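PDB 1WCU: Non-catalytic protein 1 from Piromyces equi, which probably binds plant cell-wall polysaccharides such as cellulose and mannans through a family 29 carbohydrate-binding module, without itself cleaving them. Local coordinates for residues Asp33-Thr39 / Asn126-Arg132; Tyr45-Lys51 / Asp115-Asp121. One frame throughout, in Å; residues are numbered along the deposited sequence. Where two conformers were deposited one is given.

Interaction 1. Residues Asp33-Thr39 / Asn126-Arg132; sequences DNSLVLT and NIPIYMR
Leu36, Val37 and Leu38 pair antiparallel with Met131, Tyr130 and Ile129 in one sheet of a β-sandwich, and four backbone hydrogen bonds join the hydrogen-bonded pairs Leu36-Met131 and Leu38-Ile129. On the face of these two pairs, unbranched Met131 has a third torsion that the leucines and Ile129 lack. A turn at this last torsion (chi3 -88°) brings CE to 3.7 Å from both Leu36 CD2 and Leu38 CB, while CD1 of Ile129 lies alongside Leu38 CD2 at the same spacing. Val37 and Tyr130 point to the other face, with Pro128 alongside Val37. Val37 divides its branches, CG1 meeting Pro128 CB at 3.7 Å and CG2 lying 3.6 Å from Tyr130 CD2; the tyrosine ring also receives a cation-pi contact from Lys69. Between strands 30-32 and 35-38, Asp33 and Asn34, two residue types that tolerate positive phi, form the tight turn of a β-hairpin. Arg132 reaches it with a chain extended from CG to NE and binds two successive backbone carbonyls. A leucine in its place would probably leave both carbonyl oxygens without these donors and the turn less firmly tied to the strand. NE meets Asn34 O at 2.9 Å from above the carbonyl plane, whereas Asp33 O, 3.0 Å from NH2, lies at the edge of the guanidinium, 15° out of its plane.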
# COMPACT_ATOMS: atom_id res chain seq x y z
N ASP A 33 -11.85 8.74 -10.40
CA ASP A 33 -10.79 9.64 -10.81
C ASP A 33 -9.53 8.87 -11.20
O ASP A 33 -8.41 9.28 -10.93
CB ASP A 33 -10.49 10.60 -9.66
CG ASP A 33 -9.80 11.89 -10.11
OD1 ASP A 33 -9.80 12.22 -11.32
OD2 ASP A 33 -9.14 12.53 -9.26
N ASN A 34 -9.75 7.74 -11.87
CA ASN A 34 -8.68 6.89 -12.38
C ASN A 34 -7.64 6.52 -11.34
O ASN A 34 -6.44 6.49 -11.60
CB ASN A 34 -8.03 7.54 -13.61
CG ASN A 34 -7.29 6.53 -14.48
OD1 ASN A 34 -7.68 5.36 -14.56
ND2 ASN A 34 -6.23 6.98 -15.13
N SER A 35 -8.13 6.23 -10.14
CA SER A 35 -7.32 5.82 -9.01
C SER A 35 -8.06 4.79 -8.17
O SER A 35 -9.25 4.57 -8.34
CB SER A 35 -6.95 6.98 -8.08
OG SER A 35 -7.64 8.18 -8.33
N LEU A 36 -7.31 4.18 -7.25
CA LEU A 36 -7.83 3.28 -6.23
C LEU A 36 -8.06 4.16 -5.03
O LEU A 36 -7.16 4.87 -4.60
CB LEU A 36 -6.79 2.17 -5.95
CG LEU A 36 -7.13 1.08 -4.94
CD1 LEU A 36 -6.23 -0.13 -5.19
CD2 LEU A 36 -6.97 1.53 -3.50
N VAL A 37 -9.27 4.12 -4.49
CA VAL A 37 -9.66 5.05 -3.44
C VAL A 37 -9.98 4.31 -2.14
O VAL A 37 -10.83 3.42 -2.12
CB VAL A 37 -10.90 5.84 -3.85
CG1 VAL A 37 -11.19 6.94 -2.84
CG2 VAL A 37 -10.71 6.45 -5.23
N LEU A 38 -9.30 4.71 -1.07
CA LEU A 38 -9.67 4.33 0.30
C LEU A 38 -10.51 5.44 0.90
O LEU A 38 -10.05 6.58 0.96
CB LEU A 38 -8.41 4.16 1.17
CG LEU A 38 -8.55 4.19 2.70
CD1 LEU A 38 -9.49 3.10 3.18
CD2 LEU A 38 -7.19 4.11 3.38
N THR A 39 -11.71 5.10 1.35
CA THR A 39 -12.49 6.01 2.18
C THR A 39 -12.82 5.26 3.47
O THR A 39 -13.57 4.28 3.45
CB THR A 39 -13.80 6.44 1.49
OG1 THR A 39 -13.52 6.97 0.18
CG2 THR A 39 -14.54 7.47 2.32
N ASN A 126 -12.88 10.18 7.09
CA ASN A 126 -13.88 9.87 6.06
C ASN A 126 -13.62 10.63 4.76
O ASN A 126 -14.54 10.77 3.94
CB ASN A 126 -15.31 10.16 6.59
CG ASN A 126 -16.42 9.57 5.74
OD1 ASN A 126 -16.43 8.38 5.36
ND2 ASN A 126 -17.40 10.41 5.43
N ILE A 127 -12.36 11.04 4.54
CA ILE A 127 -11.94 11.77 3.33
C ILE A 127 -11.26 10.79 2.37
O ILE A 127 -10.43 10.01 2.80
CB ILE A 127 -10.93 12.88 3.69
CG1 ILE A 127 -11.65 14.00 4.47
CG2 ILE A 127 -10.23 13.46 2.45
CD1 ILE A 127 -10.73 15.04 5.01
N PRO A 128 -11.59 10.84 1.07
CA PRO A 128 -10.98 9.89 0.15
C PRO A 128 -9.46 10.06 0.02
O PRO A 128 -8.93 11.18 0.01
CB PRO A 128 -11.71 10.15 -1.17
CG PRO A 128 -12.18 11.55 -1.06
CD PRO A 128 -12.56 11.72 0.39
N ILE A 129 -8.78 8.92 -0.07
CA ILE A 129 -7.35 8.82 -0.29
C ILE A 129 -7.17 8.14 -1.64
O ILE A 129 -7.51 6.96 -1.79
CB ILE A 129 -6.68 8.00 0.85
CG1 ILE A 129 -6.90 8.70 2.20
CG2 ILE A 129 -5.19 7.81 0.57
CD1 ILE A 129 -6.75 7.79 3.37
N TYR A 130 -6.71 8.91 -2.63
CA TYR A 130 -6.56 8.43 -4.01
C TYR A 130 -5.15 7.91 -4.25
O TYR A 130 -4.17 8.57 -3.90
CB TYR A 130 -6.85 9.57 -5.01
CG TYR A 130 -8.22 10.20 -4.88
CD1 TYR A 130 -8.43 11.27 -4.03
CD2 TYR A 130 -9.30 9.72 -5.61
CE1 TYR A 130 -9.68 11.85 -3.89
CE2 TYR A 130 -10.57 10.29 -5.48
CZ TYR A 130 -10.75 11.36 -4.63
OH TYR A 130 -12.02 11.93 -4.49
N MET A 131 -5.06 6.73 -4.85
CA MET A 131 -3.76 6.07 -5.02
C MET A 131 -3.57 5.58 -6.45
O MET A 131 -4.52 5.16 -7.11
CB MET A 131 -3.64 4.87 -4.06
CG MET A 131 -3.55 5.33 -2.62
SD MET A 131 -3.80 4.01 -1.43
CE MET A 131 -5.57 4.09 -1.27
N ARG A 132 -2.32 5.60 -6.91
CA ARG A 132 -1.94 5.02 -8.19
C ARG A 132 -0.58 4.35 -8.07
O ARG A 132 0.21 4.69 -7.19
CB ARG A 132 -1.84 6.10 -9.28
CG ARG A 132 -3.17 6.68 -9.71
CD ARG A 132 -3.00 7.84 -10.68
NE ARG A 132 -4.29 8.38 -11.09
CZ ARG A 132 -4.48 9.54 -11.71
NH1 ARG A 132 -3.44 10.30 -12.02
NH2 ARG A 132 -5.70 9.96 -11.97

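Interaction 2. Residues Tyr45-Lys51 / Asp115-Asp121; sequences YGAISLK and DRIIVQD
Strands Ala47-Lys51 and Arg116-Asp121 run antiparallel at 164°, their axes approaching to 4.3 Å, with Ile48-Val119 and Leu50-Ile117 as hydrogen-bonded pairs. These four aliphatic residues share the face turned to the other sheet, where branched side chains fill space; Ile48 CG1 lies 3.9 Å from Val119 CB. The opposite face is largely polar. At one end, the amide of Gln120 stacks on the ring of Tyr45, the planes 15° apart. The ring lies under the extended glutamine because chi1 of Tyr45 (-174°) swings CG away from the backbone N, and Gln120 CG adds a CH-pi contact over the same face. NE2, over the ring, also donates to Tyr45 O at 3.0 Å, from above the carbonyl plane, so one amide contacts both the ring and the backbone of Tyr45; glutamine suits the place by having the length and the N-H to do both. Ser49, small enough to leave room for the aliphatic part of Arg116, has OG 3.3 Å from Arg116 CG and hydrogen-bonded to Gln79. At the far end Arg116 grips Asp115 side-on, NE to OD1 at 2.8 Å and NH2 to OD2 at 3.1 Å. Lys51 NZ reaches OD2 at 2.7 Å from above the carboxylate plane, and this shared anion is likely to offset the two nearby cations; Glu86 also pairs with Arg116. Asp115 and Arg116 together face Gln79 in a classic β bulge, on a polar sheet face whose neighbours Trp23 and Trp25 are consistent with the aromatic sugar-binding platform of a β-sandwich carbohydrate-binding module.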
# COMPACT_ATOMS: atom_id res chain seq x y z
N TYR A 45 -10.74 4.45 12.02
CA TYR A 45 -9.34 4.30 11.61
C TYR A 45 -9.33 3.19 10.57
O TYR A 45 -8.88 2.08 10.83
CB TYR A 45 -8.52 3.94 12.84
CG TYR A 45 -7.02 3.85 12.74
CD1 TYR A 45 -6.29 4.67 11.91
CD2 TYR A 45 -6.33 2.97 13.57
CE1 TYR A 45 -4.90 4.61 11.88
CE2 TYR A 45 -4.94 2.92 13.56
CZ TYR A 45 -4.23 3.74 12.71
OH TYR A 45 -2.85 3.70 12.70
N GLY A 46 -9.86 3.49 9.40
CA GLY A 46 -10.10 2.49 8.38
C GLY A 46 -8.92 2.29 7.46
O GLY A 46 -8.12 3.21 7.27
N ALA A 47 -8.86 1.12 6.84
CA ALA A 47 -7.72 0.69 6.04
C ALA A 47 -8.12 -0.10 4.82
O ALA A 47 -9.11 -0.84 4.85
CB ALA A 47 -6.81 -0.17 6.85
N ILE A 48 -7.29 -0.02 3.79
CA ILE A 48 -7.18 -1.12 2.83
C ILE A 48 -5.99 -1.98 3.24
O ILE A 48 -5.05 -1.50 3.89
CB ILE A 48 -7.05 -0.66 1.37
CG1 ILE A 48 -5.85 0.27 1.18
CG2 ILE A 48 -8.35 -0.09 0.88
CD1 ILE A 48 -5.50 0.49 -0.26
N SER A 49 -6.03 -3.26 2.90
CA SER A 49 -4.89 -4.16 3.14
C SER A 49 -4.78 -5.08 1.93
O SER A 49 -5.62 -5.97 1.71
CB SER A 49 -5.06 -4.93 4.44
OG SER A 49 -3.90 -5.72 4.64
N LEU A 50 -3.77 -4.82 1.10
CA LEU A 50 -3.71 -5.42 -0.22
C LEU A 50 -2.89 -6.71 -0.13
O LEU A 50 -1.66 -6.68 0.03
CB LEU A 50 -3.15 -4.44 -1.25
CG LEU A 50 -3.96 -3.14 -1.33
CD1 LEU A 50 -3.27 -2.17 -2.28
CD2 LEU A 50 -5.41 -3.39 -1.78
N LYS A 51 -3.62 -7.81 -0.20
CA LYS A 51 -3.11 -9.18 -0.04
C LYS A 51 -2.65 -9.73 -1.38
O LYS A 51 -3.35 -9.64 -2.38
CB LYS A 51 -4.23 -10.06 0.55
CG LYS A 51 -4.02 -11.57 0.46
CD LYS A 51 -2.98 -12.11 1.46
CE LYS A 51 -2.90 -13.64 1.33
NZ LYS A 51 -2.13 -14.35 2.39
N ASP A 115 2.71 -10.42 3.61
CA ASP A 115 1.76 -10.75 2.54
C ASP A 115 0.73 -9.65 2.25
O ASP A 115 -0.10 -9.84 1.36
CB ASP A 115 1.03 -12.06 2.82
CG ASP A 115 0.01 -11.95 3.91
OD1 ASP A 115 -0.14 -10.85 4.44
OD2 ASP A 115 -0.64 -12.98 4.24
N ARG A 116 0.79 -8.54 2.98
CA ARG A 116 -0.24 -7.48 2.89
C ARG A 116 0.36 -6.10 3.09
O ARG A 116 1.14 -5.88 4.04
CB ARG A 116 -1.33 -7.70 3.94
CG ARG A 116 -2.54 -8.46 3.47
CD ARG A 116 -3.37 -8.99 4.63
NE ARG A 116 -2.75 -10.19 5.17
CZ ARG A 116 -3.30 -11.01 6.05
NH1 ARG A 116 -4.42 -10.70 6.67
NH2 ARG A 116 -2.66 -12.11 6.36
N ILE A 117 -0.04 -5.18 2.20
CA ILE A 117 0.30 -3.77 2.27
C ILE A 117 -0.93 -2.99 2.76
O ILE A 117 -1.97 -2.96 2.09
CB ILE A 117 0.73 -3.23 0.89
CG1 ILE A 117 1.98 -3.96 0.40
CG2 ILE A 117 0.98 -1.71 0.97
CD1 ILE A 117 2.36 -3.69 -1.06
N ILE A 118 -0.78 -2.32 3.90
CA ILE A 118 -1.85 -1.54 4.53
C ILE A 118 -1.69 -0.06 4.26
O ILE A 118 -0.59 0.47 4.37
CB ILE A 118 -1.81 -1.75 6.06
CG1 ILE A 118 -2.23 -3.18 6.44
CG2 ILE A 118 -2.70 -0.74 6.78
CD1 ILE A 118 -1.77 -3.57 7.85
N VAL A 119 -2.78 0.61 3.90
CA VAL A 119 -2.84 2.08 3.85
C VAL A 119 -4.01 2.45 4.76
O VAL A 119 -5.09 1.88 4.61
CB VAL A 119 -3.05 2.64 2.44
CG1 VAL A 119 -3.03 4.17 2.43
CG2 VAL A 119 -1.96 2.13 1.51
N GLN A 120 -3.79 3.38 5.69
CA GLN A 120 -4.75 3.64 6.76
C GLN A 120 -4.90 5.14 7.03
O GLN A 120 -3.90 5.88 7.02
CB GLN A 120 -4.29 2.87 8.02
CG GLN A 120 -5.32 2.68 9.07
CD GLN A 120 -5.03 1.50 10.02
OE1 GLN A 120 -3.92 0.92 10.08
NE2 GLN A 120 -6.04 1.14 10.76
N ASP A 121 -6.13 5.58 7.25
CA ASP A 121 -6.46 6.99 7.53
C ASP A 121 -6.30 7.35 8.99
O ASP A 121 -7.18 7.07 9.79
CB ASP A 121 -7.92 7.27 7.09
CG ASP A 121 -8.30 8.72 7.21
OD1 ASP A 121 -7.41 9.59 7.41
OD2 ASP A 121 -9.49 9.01 6.98

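Interactions 1 and 2 belong to the two facing sheets of the sandwich, their centres about 13 Å apart, and meet in its hydrophobic core. Ile48 of interaction 2 bridges them: its CD1 lies 3.7 Å from Leu36 CD2 and equally far from Met131 CE, both of interaction 1. Nearby, Leu38 CD2 approaches Val119 O to 3.3 Å. Strand 47-52 follows 35-38, and 129-137 follows 116-121, each by way of a loop, so both connections cross between the sheets. The polar face of interaction 2, with Gln120 against Trp25 and Tyr45 stacked on Gln120, points away from this core and is probably the side for carbohydrate.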